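Local coordinates for protein enterotoxin-like toxin X (PDB 5U75) that inhibits phagocytosis and killing by human neutrophils, binding their surface glycoproteins through sialylated glycans, and is a superantigen of the staphylococcal/streptococcal toxin family, at residues 60-65 with 147-152; 120-125 with 151-156. One frame throughout, in Å; residues are numbered along the deposited sequence.

Overall arrangement
Strand 151-160 takes part in both contacts, lying between the parallel strand 61-72 and the antiparallel strand 118-123 in the mixed sheet of the beta-grasp domain. Contact 1 is the more buried but the smaller, 242 against 483 Å²; it sits where the two parallel strands have splayed apart, and is made mostly by aliphatic side chains, some against the turn at Thr148 and Asp149, plus one bridging water. Contact 2 is antiparallel pairing with direct backbone bonds, broken by a classic bulge, buried on the face of Ile121 and Val154 and more open around Lys124 and Lys152. Ile151 serves both, and Lys124 N reaches Asp150 O, so the turn entering the shared strand is held from contact 2 too.

Contact 1 (60-65 with 147-152)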
loop_
_atom_site.group_PDB
_atom_site.type_symbol
_atom_site.label_atom_id
_atom_site.label_comp_id
_atom_site.label_asym_id
_atom_site.label_seq_id
_atom_site.Cartn_x
_atom_site.Cartn_y
_atom_site.Cartn_z
ATOM N N ASN A 60 4.298 5.784 21.099
ATOM C CA ASN A 60 2.981 5.412 20.562
ATOM C C ASN A 60 2.935 5.255 19.026
ATOM O O ASN A 60 1.846 5.219 18.461
ATOM C CB ASN A 60 1.919 6.436 21.003
ATOM C CG ASN A 60 2.163 7.815 20.424
ATOM O OD1 ASN A 60 3.240 8.083 19.877
ATOM N ND2 ASN A 60 1.176 8.708 20.555
ATOM N N GLN A 61 4.091 5.209 18.370
ATOM C CA GLN A 61 4.159 5.052 16.908
ATOM C C GLN A 61 4.860 3.775 16.508
ATOM O O GLN A 61 5.682 3.265 17.233
ATOM C CB GLN A 61 4.927 6.210 16.260
ATOM C CG GLN A 61 4.236 7.542 16.350
ATOM C CD GLN A 61 5.045 8.628 15.677
ATOM O OE1 GLN A 61 6.211 8.847 16.017
ATOM N NE2 GLN A 61 4.448 9.297 14.721
ATOM N N VAL A 62 4.528 3.287 15.316
ATOM C CA VAL A 62 5.265 2.219 14.661
ATOM C C VAL A 62 5.623 2.689 13.273
ATOM O O VAL A 62 4.937 3.552 12.728
ATOM C CB VAL A 62 4.448 0.907 14.549
ATOM C CG1 VAL A 62 4.192 0.337 15.932
ATOM C CG2 VAL A 62 3.144 1.096 13.812
ATOM N N ARG A 63 6.681 2.110 12.710
ATOM C CA ARG A 63 7.057 2.329 11.327
ATOM C C ARG A 63 7.044 0.976 10.641
ATOM O O ARG A 63 7.709 0.046 11.081
ATOM C CB ARG A 63 8.432 2.954 11.198
ATOM C CG ARG A 63 8.779 3.303 9.754
ATOM C CD ARG A 63 9.850 4.368 9.695
ATOM N NE ARG A 63 9.330 5.655 10.204
ATOM C CZ ARG A 63 10.008 6.538 10.958
ATOM N NH1 ARG A 63 11.262 6.329 11.362
ATOM N NH2 ARG A 63 9.408 7.653 11.327
ATOM N N ILE A 64 6.264 0.886 9.572
ATOM C CA ILE A 64 6.100 -0.344 8.816
ATOM C C ILE A 64 6.788 -0.152 7.475
ATOM O O ILE A 64 6.398 0.706 6.677
ATOM C CB ILE A 64 4.613 -0.676 8.668
ATOM C CG1 ILE A 64 3.993 -0.877 10.056
ATOM C CG2 ILE A 64 4.408 -1.872 7.737
ATOM C CD1 ILE A 64 2.495 -0.826 10.017
ATOM N N HIS A 65 7.845 -0.931 7.248
ATOM C CA HIS A 65 8.610 -0.816 6.008
ATOM C C HIS A 65 7.985 -1.658 4.903
ATOM O O HIS A 65 7.543 -2.782 5.155
ATOM C CB HIS A 65 10.061 -1.201 6.243
ATOM C CG HIS A 65 10.746 -0.268 7.179
ATOM N ND1 HIS A 65 11.294 0.923 6.760
ATOM C CD2 HIS A 65 10.890 -0.299 8.523
ATOM C CE1 HIS A 65 11.794 1.564 7.802
ATOM N NE2 HIS A 65 11.556 0.847 8.884
ATOM N N ASN A 147 -4.363 -4.527 14.871
ATOM C CA ASN A 147 -3.548 -3.679 15.723
ATOM C C ASN A 147 -2.284 -3.372 14.943
ATOM O O ASN A 147 -1.554 -4.289 14.533
ATOM C CB ASN A 147 -3.242 -4.382 17.042
ATOM C CG ASN A 147 -2.588 -3.464 18.064
ATOM O OD1 ASN A 147 -1.754 -2.623 17.724
ATOM N ND2 ASN A 147 -2.943 -3.646 19.327
ATOM N N THR A 148 -2.014 -2.091 14.711
ATOM C CA THR A 148 -0.827 -1.701 13.918
ATOM C C THR A 148 0.485 -2.178 14.560
ATOM O O THR A 148 1.473 -2.339 13.879
ATOM C CB THR A 148 -0.745 -0.167 13.711
ATOM O OG1 THR A 148 -0.708 0.472 14.984
ATOM C CG2 THR A 148 -1.929 0.343 12.943
ATOM N N ASP A 149 0.486 -2.387 15.878
ATOM C CA ASP A 149 1.642 -2.924 16.575
ATOM C C ASP A 149 1.860 -4.441 16.332
ATOM O O ASP A 149 2.870 -5.006 16.771
ATOM C CB ASP A 149 1.514 -2.627 18.068
ATOM C CG ASP A 149 2.778 -2.946 18.843
ATOM O OD1 ASP A 149 3.849 -2.469 18.442
ATOM O OD2 ASP A 149 2.696 -3.703 19.829
ATOM N N ASP A 150 0.926 -5.082 15.622
ATOM C CA ASP A 150 1.051 -6.475 15.223
ATOM C C ASP A 150 1.765 -6.644 13.889
ATOM O O ASP A 150 2.096 -7.772 13.516
ATOM C CB ASP A 150 -0.341 -7.135 15.118
ATOM C CG ASP A 150 -0.278 -8.661 15.000
ATOM O OD1 ASP A 150 0.566 -9.271 15.694
ATOM O OD2 ASP A 150 -1.062 -9.233 14.189
ATOM N N ILE A 151 2.005 -5.546 13.171
ATOM C CA ILE A 151 2.525 -5.629 11.809
ATOM C C ILE A 151 4.043 -5.699 11.827
ATOM O O ILE A 151 4.701 -4.863 12.447
ATOM C CB ILE A 151 2.075 -4.445 10.962
ATOM C CG1 ILE A 151 0.553 -4.398 10.940
ATOM C CG2 ILE A 151 2.653 -4.553 9.556
ATOM C CD1 ILE A 151 -0.000 -3.100 10.423
ATOM N N LYS A 152 4.584 -6.717 11.166
ATOM C CA LYS A 152 6.032 -6.869 11.018
ATOM C C LYS A 152 6.568 -5.990 9.900
ATOM O O LYS A 152 7.435 -5.151 10.127
ATOM C CB LYS A 152 6.385 -8.324 10.751
ATOM C CG LYS A 152 7.874 -8.578 10.589
ATOM C CD LYS A 152 8.113 -10.060 10.348
ATOM C CE LYS A 152 9.598 -10.390 10.212
ATOM N NZ LYS A 152 9.951 -10.527 8.774
HETATM O O HOH W 1 8.723 -2.973 9.048
#
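The carboxylate of Asp149 and the carboxamide of Asn147 are the flat groups at the turn. Asp149 CG stands anti to its backbone N (chi1 -171°), which brings OD1 to 3.8 Å from Val62 CG1, the two side chains crossing at about a right angle. Asn147 OD1 accepts Asp149 N at 2.9 Å, in the carbonyl plane on a lone pair, and so closes an Asx turn at the start of the 3-10 segment 148-150. Val62 rests its other methyl, CG2, 3.8 Å from Thr148 O, while Thr148 OG1 is engaged with Asn86 O and Glu88 N. Deeper in, Ile64 crosses Ile151 nearly perpendicularly: CD1 meets CD1 at 3.4 Å, tighter than usual van der Waals contact, in one of two conformers of Ile151, and Ile64 CG2 lies 3.7 Å from Ile151 CG2. Across the splayed backbones one water accepts from His65 N at 2.9 Å and donates to Lys152 O at 2.8 Å. Direct pairing begins on the other side of the same residue, where His65 O accepts from Val154 N. Ile64 CA and Lys152 CA, 6.9 Å apart, mark the open end of the parallel central pair 61-72/151-160 of the beta-grasp sheet.

Contact 2 (120-125 with 151-156); sequences VINTKN and IKNVTF
A classic beta bulge interrupts the antiparallel pairing of 120-123 with 151-156, whose axes run at 155°. Asn122 O faces two successive N-H groups: Lys152 N at 2.7 Å, and Asn153 N through a weak bond of 3.4 Å. The register therefore slips by one residue between Asn122 and Thr123. At the bulge itself Asn122 N meets Asn153 O almost along its C=O axis. Beyond it the pairing is regular: Val120 and Thr155 exchange two backbone bonds, with Val120 N to Thr155 O nearly straight (176°).

One face carries Asn122, Asn153 and Thr155. Asn153 CG occupies the crowded position between N and carbonyl carbon, setting its amide alongside that of Asn122, the planes 50° apart. Asn122 ND2 donates twice, which fixes its amide rotation: to Asn153 OD1 at 3.0 Å, approaching from above that carbonyl plane, and to Thr155 OG1 at 3.0 Å, lying in the amide plane of Asn122. On the opposite face, Ile121 CG2 touches Ile151 CG2 at 3.9 Å, and Val154 CG2 lies against Ile121 CG1.

Helix 92-104 packs over this second face through Leu95 and Ile99, as expected of a beta-grasp domain. The sheet continues beyond 120-123, where Ile121 pairs with Tyr129, a residue of the glycan pocket. Where the strand ends, Lys124 is extended beyond CG, so that its CE passes 3.8 Å from Ile151 O and its NZ bonds Asp149 O.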
loop_
_atom_site.group_PDB
_atom_site.type_symbol
_atom_site.label_atom_id
_atom_site.label_comp_id
_atom_site.label_asym_id
_atom_site.label_seq_id
_atom_site.Cartn_x
_atom_site.Cartn_y
_atom_site.Cartn_z
ATOM N N VAL A 120 1.548 -7.922 0.594
ATOM C CA VAL A 120 1.241 -8.748 1.745
ATOM C C VAL A 120 1.615 -8.058 3.053
ATOM O O VAL A 120 2.765 -7.717 3.261
ATOM C CB VAL A 120 1.935 -10.130 1.659
ATOM C CG1 VAL A 120 1.551 -11.001 2.852
ATOM C CG2 VAL A 120 1.574 -10.807 0.330
ATOM N N ILE A 121 0.635 -7.898 3.940
ATOM C CA ILE A 121 0.868 -7.409 5.279
ATOM C C ILE A 121 1.254 -8.631 6.112
ATOM O O ILE A 121 0.443 -9.552 6.254
ATOM C CB ILE A 121 -0.397 -6.739 5.878
ATOM C CG1 ILE A 121 -0.950 -5.647 4.949
ATOM C CG2 ILE A 121 -0.079 -6.161 7.248
ATOM C CD1 ILE A 121 -2.310 -5.106 5.359
ATOM N N ASN A 122 2.490 -8.659 6.627
ATOM C CA ASN A 122 2.979 -9.751 7.453
ATOM C C ASN A 122 2.913 -9.364 8.907
ATOM O O ASN A 122 3.352 -8.266 9.273
ATOM C CB ASN A 122 4.430 -10.066 7.086
ATOM C CG ASN A 122 4.555 -10.483 5.638
ATOM O OD1 ASN A 122 3.971 -11.489 5.237
ATOM N ND2 ASN A 122 5.227 -9.680 4.838
ATOM N N THR A 123 2.399 -10.263 9.741
ATOM C CA THR A 123 2.276 -9.994 11.176
ATOM C C THR A 123 3.418 -10.635 11.945
ATOM O O THR A 123 4.121 -11.529 11.436
ATOM C CB THR A 123 0.921 -10.418 11.784
ATOM O OG1 THR A 123 0.881 -11.827 12.042
ATOM C CG2 THR A 123 -0.242 -10.019 10.892
ATOM N N LYS A 124 3.600 -10.184 13.174
ATOM C CA LYS A 124 4.779 -10.595 13.946
ATOM C C LYS A 124 4.835 -12.097 14.242
ATOM O O LYS A 124 5.919 -12.654 14.331
ATOM C CB LYS A 124 4.862 -9.790 15.242
ATOM C CG LYS A 124 5.249 -8.339 14.942
ATOM C CD LYS A 124 5.205 -7.471 16.169
ATOM C CE LYS A 124 5.768 -6.104 15.853
ATOM N NZ LYS A 124 5.731 -5.247 17.058
ATOM N N ASN A 125 3.683 -12.739 14.399
ATOM C CA ASN A 125 3.640 -14.206 14.638
ATOM C C ASN A 125 3.398 -15.046 13.395
ATOM O O ASN A 125 3.111 -16.247 13.511
ATOM C CB ASN A 125 2.576 -14.540 15.684
ATOM C CG ASN A 125 2.860 -13.923 17.030
ATOM O OD1 ASN A 125 4.001 -13.884 17.480
ATOM N ND2 ASN A 125 1.816 -13.455 17.696
ATOM N N ILE A 151 2.005 -5.546 13.171
ATOM C CA ILE A 151 2.525 -5.629 11.809
ATOM C C ILE A 151 4.043 -5.699 11.827
ATOM O O ILE A 151 4.701 -4.863 12.447
ATOM C CB ILE A 151 2.075 -4.445 10.962
ATOM C CG1 ILE A 151 0.553 -4.398 10.940
ATOM C CG2 ILE A 151 2.653 -4.553 9.556
ATOM C CD1 ILE A 151 -0.000 -3.100 10.423
ATOM N N LYS A 152 4.584 -6.717 11.166
ATOM C CA LYS A 152 6.032 -6.869 11.018
ATOM C C LYS A 152 6.568 -5.990 9.900
ATOM O O LYS A 152 7.435 -5.151 10.127
ATOM C CB LYS A 152 6.385 -8.324 10.751
ATOM C CG LYS A 152 7.874 -8.578 10.589
ATOM C CD LYS A 152 8.113 -10.060 10.348
ATOM C CE LYS A 152 9.598 -10.390 10.212
ATOM N NZ LYS A 152 9.951 -10.527 8.774
ATOM N N ASN A 153 6.050 -6.196 8.696
ATOM C CA ASN A 153 6.403 -5.412 7.525
ATOM C C ASN A 153 5.363 -5.658 6.432
ATOM O O ASN A 153 4.411 -6.412 6.639
ATOM C CB ASN A 153 7.830 -5.734 7.016
ATOM C CG ASN A 153 7.958 -7.123 6.414
ATOM O OD1 ASN A 153 7.037 -7.925 6.419
ATOM N ND2 ASN A 153 9.122 -7.392 5.848
ATOM N N VAL A 154 5.561 -5.032 5.280
ATOM C CA VAL A 154 4.721 -5.257 4.111
ATOM C C VAL A 154 5.656 -5.690 3.008
ATOM O O VAL A 154 6.622 -4.993 2.702
ATOM C CB VAL A 154 3.954 -3.979 3.700
ATOM C CG1 VAL A 154 3.285 -4.154 2.328
ATOM C CG2 VAL A 154 2.927 -3.633 4.752
ATOM N N THR A 155 5.396 -6.859 2.422
ATOM C CA THR A 155 6.178 -7.293 1.296
ATOM C C THR A 155 5.355 -7.233 0.023
ATOM O O THR A 155 4.121 -7.185 0.074
ATOM C CB THR A 155 6.721 -8.717 1.525
ATOM O OG1 THR A 155 5.652 -9.604 1.874
ATOM C CG2 THR A 155 7.740 -8.714 2.646
ATOM N N PHE A 156 6.022 -7.214 -1.126
ATOM C CA PHE A 156 5.280 -7.224 -2.380
ATOM C C PHE A 156 6.134 -7.630 -3.551
ATOM O O PHE A 156 7.342 -7.371 -3.550
ATOM C CB PHE A 156 4.690 -5.830 -2.697
ATOM C CG PHE A 156 5.700 -4.719 -2.716
ATOM C CD1 PHE A 156 6.137 -4.129 -1.531
ATOM C CD2 PHE A 156 6.194 -4.234 -3.911
ATOM C CE1 PHE A 156 7.072 -3.104 -1.549
ATOM C CE2 PHE A 156 7.121 -3.198 -3.942
ATOM C CZ PHE A 156 7.564 -2.625 -2.752
#